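Local coordinates for protein EvdO2 (PDB 4XAB) that probably catalyses an oxidative cyclization in orthosomycin biosynthesis as a metal-dependent oxygenase of the phytanoyl-CoA dioxygenase family, at residues S33-A36 and W37-A41; H90-R93 and C94-I97. All blocks are in the same frame, centred on the assembly; numbering follows the deposited sequence.

In the fold
Both contacts are local, each between consecutive turns of one helix, and they follow each other along the chain without nesting or crossing. Contact 1 comes first, in helix 32-45, which follows the short strand 23-26. Some fifty residues later, contact 2 occupies the first two turns or so of helix 89-102, ahead of strand 110-118. Neither contact closes a loop, but a salt bridge joins them: Glu34 OE1 meets Arg93 NH1 at 2.9 Å, with the contact centres about 16 Å apart. Arg93 NH1 also bonds to Val29 O. This pairing ties two separate helices together beside the antiparallel sheet, whose strand 226-234 lies against contact 2.

Contact 1 (S33-A36 and W37-A41)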
ATOM      1  N   SER A  33     -13.638  16.242  -2.681  1.00 28.94           N
ATOM      2  CA  SER A  33     -14.869  15.608  -3.139  1.00 34.59           C
ATOM      3  C   SER A  33     -14.622  14.157  -3.553  1.00 33.15           C
ATOM      4  O   SER A  33     -15.477  13.297  -3.350  1.00 30.14           O
ATOM      5  CB  SER A  33     -15.497  16.402  -4.293  1.00 42.20           C
ATOM      6  OG  SER A  33     -14.731  16.290  -5.477  1.00 50.07           O
ATOM      7  N   GLU A  34     -13.453  13.883  -4.133  1.00 30.89           N
ATOM      8  CA  GLU A  34     -13.085  12.517  -4.478  1.00 22.95           C
ATOM      9  C   GLU A  34     -12.896  11.674  -3.216  1.00 27.07           C
ATOM     10  O   GLU A  34     -13.314  10.522  -3.171  1.00 28.14           O
ATOM     11  CB  GLU A  34     -11.813  12.493  -5.337  1.00 20.88           C
ATOM     12  CG  GLU A  34     -12.038  12.971  -6.768  1.00 25.74           C
ATOM     13  CD  GLU A  34     -10.746  13.182  -7.548  1.00 28.51           C
ATOM     14  OE1 GLU A  34      -9.675  13.329  -6.921  1.00 25.41           O
ATOM     15  OE2 GLU A  34     -10.803  13.204  -8.795  1.00 27.58           O
ATOM     16  N   VAL A  35     -12.277  12.253  -2.193  1.00 22.02           N
ATOM     17  CA  VAL A  35     -12.153  11.591  -0.898  1.00 24.40           C
ATOM     18  C   VAL A  35     -13.527  11.308  -0.280  1.00 26.74           C
ATOM     19  O   VAL A  35     -13.762  10.233   0.263  1.00 23.22           O
ATOM     20  CB  VAL A  35     -11.315  12.441   0.084  1.00 22.66           C
ATOM     21  CG1 VAL A  35     -11.441  11.921   1.520  1.00 24.90           C
ATOM     22  CG2 VAL A  35      -9.865  12.460  -0.360  1.00 20.18           C
ATOM     23  N   ALA A  36     -14.439  12.272  -0.381  1.00 27.51           N
ATOM     24  CA  ALA A  36     -15.777  12.101   0.179  1.00 30.85           C
ATOM     25  C   ALA A  36     -16.485  10.915  -0.468  1.00 29.20           C
ATOM     26  O   ALA A  36     -17.144  10.128   0.211  1.00 29.63           O
ATOM     27  CB  ALA A  36     -16.597  13.371   0.010  1.00 28.50           C
ATOM     28  N   TRP A  37     -16.327  10.779  -1.779  1.00 28.92           N
ATOM     29  CA  TRP A  37     -16.939   9.670  -2.501  1.00 35.78           C
ATOM     30  C   TRP A  37     -16.270   8.341  -2.151  1.00 33.12           C
ATOM     31  O   TRP A  37     -16.940   7.317  -1.995  1.00 36.95           O
ATOM     32  CB  TRP A  37     -16.878   9.906  -4.009  1.00 38.34           C
ATOM     33  CG  TRP A  37     -17.544   8.815  -4.775  1.00 45.84           C
ATOM     34  CD1 TRP A  37     -18.869   8.721  -5.080  1.00 47.07           C
ATOM     35  CD2 TRP A  37     -16.921   7.647  -5.320  1.00 46.98           C
ATOM     36  NE1 TRP A  37     -19.109   7.569  -5.789  1.00 48.73           N
ATOM     37  CE2 TRP A  37     -17.929   6.892  -5.949  1.00 49.82           C
ATOM     38  CE3 TRP A  37     -15.608   7.167  -5.340  1.00 51.39           C
ATOM     39  CZ2 TRP A  37     -17.667   5.686  -6.590  1.00 53.25           C
ATOM     40  CZ3 TRP A  37     -15.350   5.970  -5.977  1.00 51.71           C
ATOM     41  CH2 TRP A  37     -16.374   5.242  -6.594  1.00 53.05           C
ATOM     42  N   LEU A  38     -14.950   8.357  -2.017  1.00 25.23           N
ATOM     43  CA  LEU A  38     -14.225   7.140  -1.650  1.00 24.03           C
ATOM     44  C   LEU A  38     -14.651   6.677  -0.261  1.00 25.80           C
ATOM     45  O   LEU A  38     -14.791   5.475  -0.011  1.00 31.22           O
ATOM     46  CB  LEU A  38     -12.718   7.376  -1.706  1.00 21.50           C
ATOM     47  CG  LEU A  38     -12.088   7.363  -3.099  1.00 22.31           C
ATOM     48  CD1 LEU A  38     -10.652   7.835  -3.020  1.00 25.55           C
ATOM     49  CD2 LEU A  38     -12.165   5.965  -3.722  1.00 32.91           C
ATOM     50  N   ARG A  39     -14.884   7.640   0.630  1.00 25.97           N
ATOM     51  CA  ARG A  39     -15.320   7.337   1.989  1.00 25.89           C
ATOM     52  C   ARG A  39     -16.680   6.648   2.010  1.00 33.73           C
ATOM     53  O   ARG A  39     -16.881   5.684   2.751  1.00 33.80           O
ATOM     54  CB  ARG A  39     -15.378   8.606   2.831  1.00 28.35           C
ATOM     55  CG  ARG A  39     -14.020   9.111   3.259  1.00 25.61           C
ATOM     56  CD  ARG A  39     -14.162  10.372   4.059  1.00 27.29           C
ATOM     57  NE  ARG A  39     -12.869  10.900   4.479  1.00 26.99           N
ATOM     58  CZ  ARG A  39     -12.729  12.001   5.204  1.00 30.95           C
ATOM     59  NH1 ARG A  39     -13.807  12.677   5.590  1.00 35.34           N
ATOM     60  NH2 ARG A  39     -11.521  12.419   5.553  1.00 28.65           N
ATOM     61  N   GLN A  40     -17.609   7.156   1.202  1.00 29.72           N
ATOM     62  CA  GLN A  40     -18.933   6.560   1.083  1.00 30.61           C
ATOM     63  C   GLN A  40     -18.850   5.146   0.527  1.00 38.35           C
ATOM     64  O   GLN A  40     -19.567   4.250   0.976  1.00 38.63           O
ATOM     65  CB  GLN A  40     -19.833   7.419   0.198  1.00 39.21           C
ATOM     66  CG  GLN A  40     -20.223   8.744   0.824  1.00 46.52           C
ATOM     67  CD  GLN A  40     -21.043   9.604  -0.116  1.00 56.16           C
ATOM     68  OE1 GLN A  40     -20.706   9.754  -1.292  1.00 60.65           O
ATOM     69  NE2 GLN A  40     -22.132  10.163   0.394  1.00 57.82           N
ATOM     70  N   ALA A  41     -17.969   4.949  -0.448  1.00 32.96           N
ATOM     71  CA  ALA A  41     -17.738   3.622  -1.006  1.00 37.02           C
ATOM     72  C   ALA A  41     -17.187   2.647   0.037  1.00 37.22           C
ATOM     73  O   ALA A  41     -17.586   1.480   0.080  1.00 39.42           O
ATOM     74  CB  ALA A  41     -16.796   3.708  -2.195  1.00 28.95           C
TER
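Val35 O accepts the backbone N of Arg39 at 2.8 Å, the shortest of four i to i+4 bonds that join these two helical turns. The same oxygen is also flanked by the aliphatic part of the arginine, whose CG lies 3.2 Å from Val35 O. Leu38 N bonds to Glu34 O at 2.9 Å, while Trp37 and Gln40 complete the set with longer bonds to Ser33 O and Ala36 O.

The side-chain contact proper is made by Val35 and Arg39. With Val35 CG1 anti to its backbone N (chi1 167°), this methyl stands beside the valine's own carbonyl, where the arginine chain, running back along the helix, brings Arg39 NE to within 3.4 Å of it, the methyl approaching the guanidinium obliquely. The arginine runs extended from CG to NE, which carries its charged end past the valine so that NH2 can bond to the carbonyl oxygen of Leu150. Leu38 CG lies 3.4 Å from Glu34 O, and the buried Leu38 side chain packs on Leu85 and Leu150. Gln40 CG rests near Ala36 O, and the Trp37 indole leads away from the preceding turn to touch Leu85.

Near the start of the helix, Glu34 OE1 accepts the backbone N of Ser31. Helix 32-45 keeps Ala36, Trp37 and Gln40 on its exposed side, while Leu38 and Arg39 pack on the loops holding Leu85, Leu150 and Pro203, and Glu34 links it to Arg93 of helix 89-102.

Contact 2 (H90-R93 and C94-I97); sequences HFAR and CRSI
Cys94 SG sits over one face of the His90 imidazole, 3.7 Å from the ring centroid and 25° off the ring normal, a sulfur-aromatic contact between successive turns of the helix. The sulfur is displaced toward the rim, and NE2 is its nearest ring atom at 3.4 Å. One torsion helps bring the groups together: Cys94 SG lies anti to its own carbonyl carbon, beside the backbone N, which sets it against the imidazole. His90 NE2 is also hydrogen-bonded to Thr148 OG1, which helps fix the rotation of the buried ring. With an alanine here instead of His90, Thr148 OG1 would probably be left without this partner and a gap would be likely to open beside Cys94 SG.

Phe91 and Arg95 meet differently. Their planes stand 78° apart, and the edge of the phenyl ring points at a face of the guanidinium, CE2 lying 3.5 Å from Arg95 NH1. This is therefore no stack of ring on guanidinium. The bend of the arginine at chi3 (54°) turns its end across the phenyl edge, while NE forms a salt bridge with Glu106. A water in the guanidinium plane accepts from Arg95 NH2 at 3.1 Å and donates to Ala92 O at 2.7 Å, so the carbonyl that already receives Ser96 N has a second donor. Ser96 OG bonds to Glu106 too, giving this carboxylate two partners on one turn.

Phe91 meets Phe111 edge-to-face, and His90, Cys94 and Arg95 touch strand 226-234. Such packing of an amphipathic helix against a sheet fits the double-stranded beta-helix fold of this cupin-clan oxygenase.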
ATOM      1  N   HIS A  90      -9.199  10.076 -10.563  1.00 22.23           N
ATOM      2  CA  HIS A  90      -8.134   9.775  -9.604  1.00 21.43           C
ATOM      3  C   HIS A  90      -7.293   8.612 -10.123  1.00 18.77           C
ATOM      4  O   HIS A  90      -6.068   8.638 -10.040  1.00 19.75           O
ATOM      5  CB  HIS A  90      -8.696   9.446  -8.213  1.00 23.74           C
ATOM      6  CG  HIS A  90      -7.676   8.867  -7.269  1.00 20.83           C
ATOM      7  ND1 HIS A  90      -7.515   7.510  -7.093  1.00 21.06           N
ATOM      8  CD2 HIS A  90      -6.755   9.463  -6.469  1.00 19.83           C
ATOM      9  CE1 HIS A  90      -6.549   7.291  -6.216  1.00 21.47           C
ATOM     10  NE2 HIS A  90      -6.071   8.458  -5.824  1.00 20.56           N
ATOM     11  N   PHE A  91      -7.942   7.596 -10.675  1.00 21.06           N
ATOM     12  CA  PHE A  91      -7.177   6.496 -11.249  1.00 22.62           C
ATOM     13  C   PHE A  91      -6.283   7.000 -12.378  1.00 21.49           C
ATOM     14  O   PHE A  91      -5.093   6.683 -12.432  1.00 20.91           O
ATOM     15  CB  PHE A  91      -8.085   5.387 -11.780  1.00 22.55           C
ATOM     16  CG  PHE A  91      -7.345   4.356 -12.592  1.00 19.78           C
ATOM     17  CD1 PHE A  91      -6.696   3.302 -11.970  1.00 26.26           C
ATOM     18  CD2 PHE A  91      -7.281   4.457 -13.985  1.00 23.91           C
ATOM     19  CE1 PHE A  91      -6.007   2.361 -12.714  1.00 30.19           C
ATOM     20  CE2 PHE A  91      -6.586   3.523 -14.722  1.00 28.50           C
ATOM     21  CZ  PHE A  91      -5.957   2.475 -14.089  1.00 27.85           C
ATOM     22  N   ALA A  92      -6.867   7.785 -13.278  1.00 22.33           N
ATOM     23  CA  ALA A  92      -6.151   8.260 -14.451  1.00 22.13           C
ATOM     24  C   ALA A  92      -4.961   9.108 -14.035  1.00 23.53           C
ATOM     25  O   ALA A  92      -3.888   9.037 -14.639  1.00 22.01           O
ATOM     26  CB  ALA A  92      -7.083   9.054 -15.358  1.00 24.37           C
ATOM     27  N   ARG A  93      -5.176   9.915 -12.997  1.00 18.86           N
ATOM     28  CA  ARG A  93      -4.173  10.806 -12.450  1.00 19.53           C
ATOM     29  C   ARG A  93      -3.023   9.981 -11.880  1.00 16.66           C
ATOM     30  O   ARG A  93      -1.847  10.281 -12.100  1.00 19.38           O
ATOM     31  CB  ARG A  93      -4.815  11.692 -11.364  1.00 26.95           C
ATOM     32  CG  ARG A  93      -4.003  12.856 -10.854  1.00 29.67           C
ATOM     33  CD  ARG A  93      -4.826  13.672  -9.828  1.00 25.85           C
ATOM     34  NE  ARG A  93      -6.150  14.038 -10.351  1.00 20.67           N
ATOM     35  CZ  ARG A  93      -7.310  13.741  -9.761  1.00 24.30           C
ATOM     36  NH1 ARG A  93      -7.330  13.079  -8.607  1.00 22.65           N
ATOM     37  NH2 ARG A  93      -8.459  14.107 -10.327  1.00 24.40           N
ATOM     38  N   CYS A  94      -3.375   8.932 -11.153  1.00 16.33           N
ATOM     39  CA  CYS A  94      -2.368   8.054 -10.567  1.00 14.22           C
ATOM     40  C   CYS A  94      -1.589   7.277 -11.639  1.00 14.25           C
ATOM     41  O   CYS A  94      -0.381   7.071 -11.498  1.00 16.19           O
ATOM     42  CB  CYS A  94      -3.024   7.088  -9.582  1.00 19.56           C
ATOM     43  SG  CYS A  94      -3.528   7.885  -8.031  1.00 19.30           S
ATOM     44  N   ARG A  95      -2.274   6.854 -12.706  1.00 14.90           N
ATOM     45  CA  ARG A  95      -1.594   6.122 -13.784  1.00 16.51           C
ATOM     46  C   ARG A  95      -0.563   7.037 -14.449  1.00 18.18           C
ATOM     47  O   ARG A  95       0.548   6.615 -14.795  1.00 18.83           O
ATOM     48  CB  ARG A  95      -2.607   5.588 -14.810  1.00 17.48           C
ATOM     49  CG  ARG A  95      -2.013   4.668 -15.885  1.00 21.43           C
ATOM     50  CD  ARG A  95      -3.098   4.180 -16.854  1.00 24.00           C
ATOM     51  NE  ARG A  95      -3.821   5.314 -17.426  1.00 33.64           N
ATOM     52  CZ  ARG A  95      -5.019   5.247 -18.002  1.00 35.24           C
ATOM     53  NH1 ARG A  95      -5.654   4.089 -18.099  1.00 35.20           N
ATOM     54  NH2 ARG A  95      -5.583   6.353 -18.475  1.00 43.53           N
ATOM     55  N   SER A  96      -0.930   8.304 -14.615  1.00 19.83           N
ATOM     56  CA  SER A  96      -0.018   9.289 -15.190  1.00 19.56           C
ATOM     57  C   SER A  96       1.185   9.523 -14.290  1.00 22.51           C
ATOM     58  O   SER A  96       2.303   9.672 -14.769  1.00 18.98           O
ATOM     59  CB  SER A  96      -0.743  10.609 -15.447  1.00 25.60           C
ATOM     60  OG  SER A  96      -1.800  10.395 -16.365  1.00 38.14           O
ATOM     61  N   ILE A  97       0.951   9.554 -12.981  1.00 16.12           N
ATOM     62  CA  ILE A  97       2.039   9.709 -12.028  1.00 15.76           C
ATOM     63  C   ILE A  97       2.976   8.502 -12.112  1.00 14.94           C
ATOM     64  O   ILE A  97       4.191   8.650 -12.141  1.00 18.28           O
ATOM     65  CB  ILE A  97       1.506   9.870 -10.578  1.00 17.27           C
ATOM     66  CG1 ILE A  97       0.817  11.233 -10.425  1.00 23.24           C
ATOM     67  CG2 ILE A  97       2.639   9.740  -9.583  1.00 20.55           C
ATOM     68  CD1 ILE A  97       0.108  11.426  -9.087  1.00 23.51           C
TER
HETATM   69  O   HOH W   1      -3.841   8.659 -17.281  1.00 35.86           O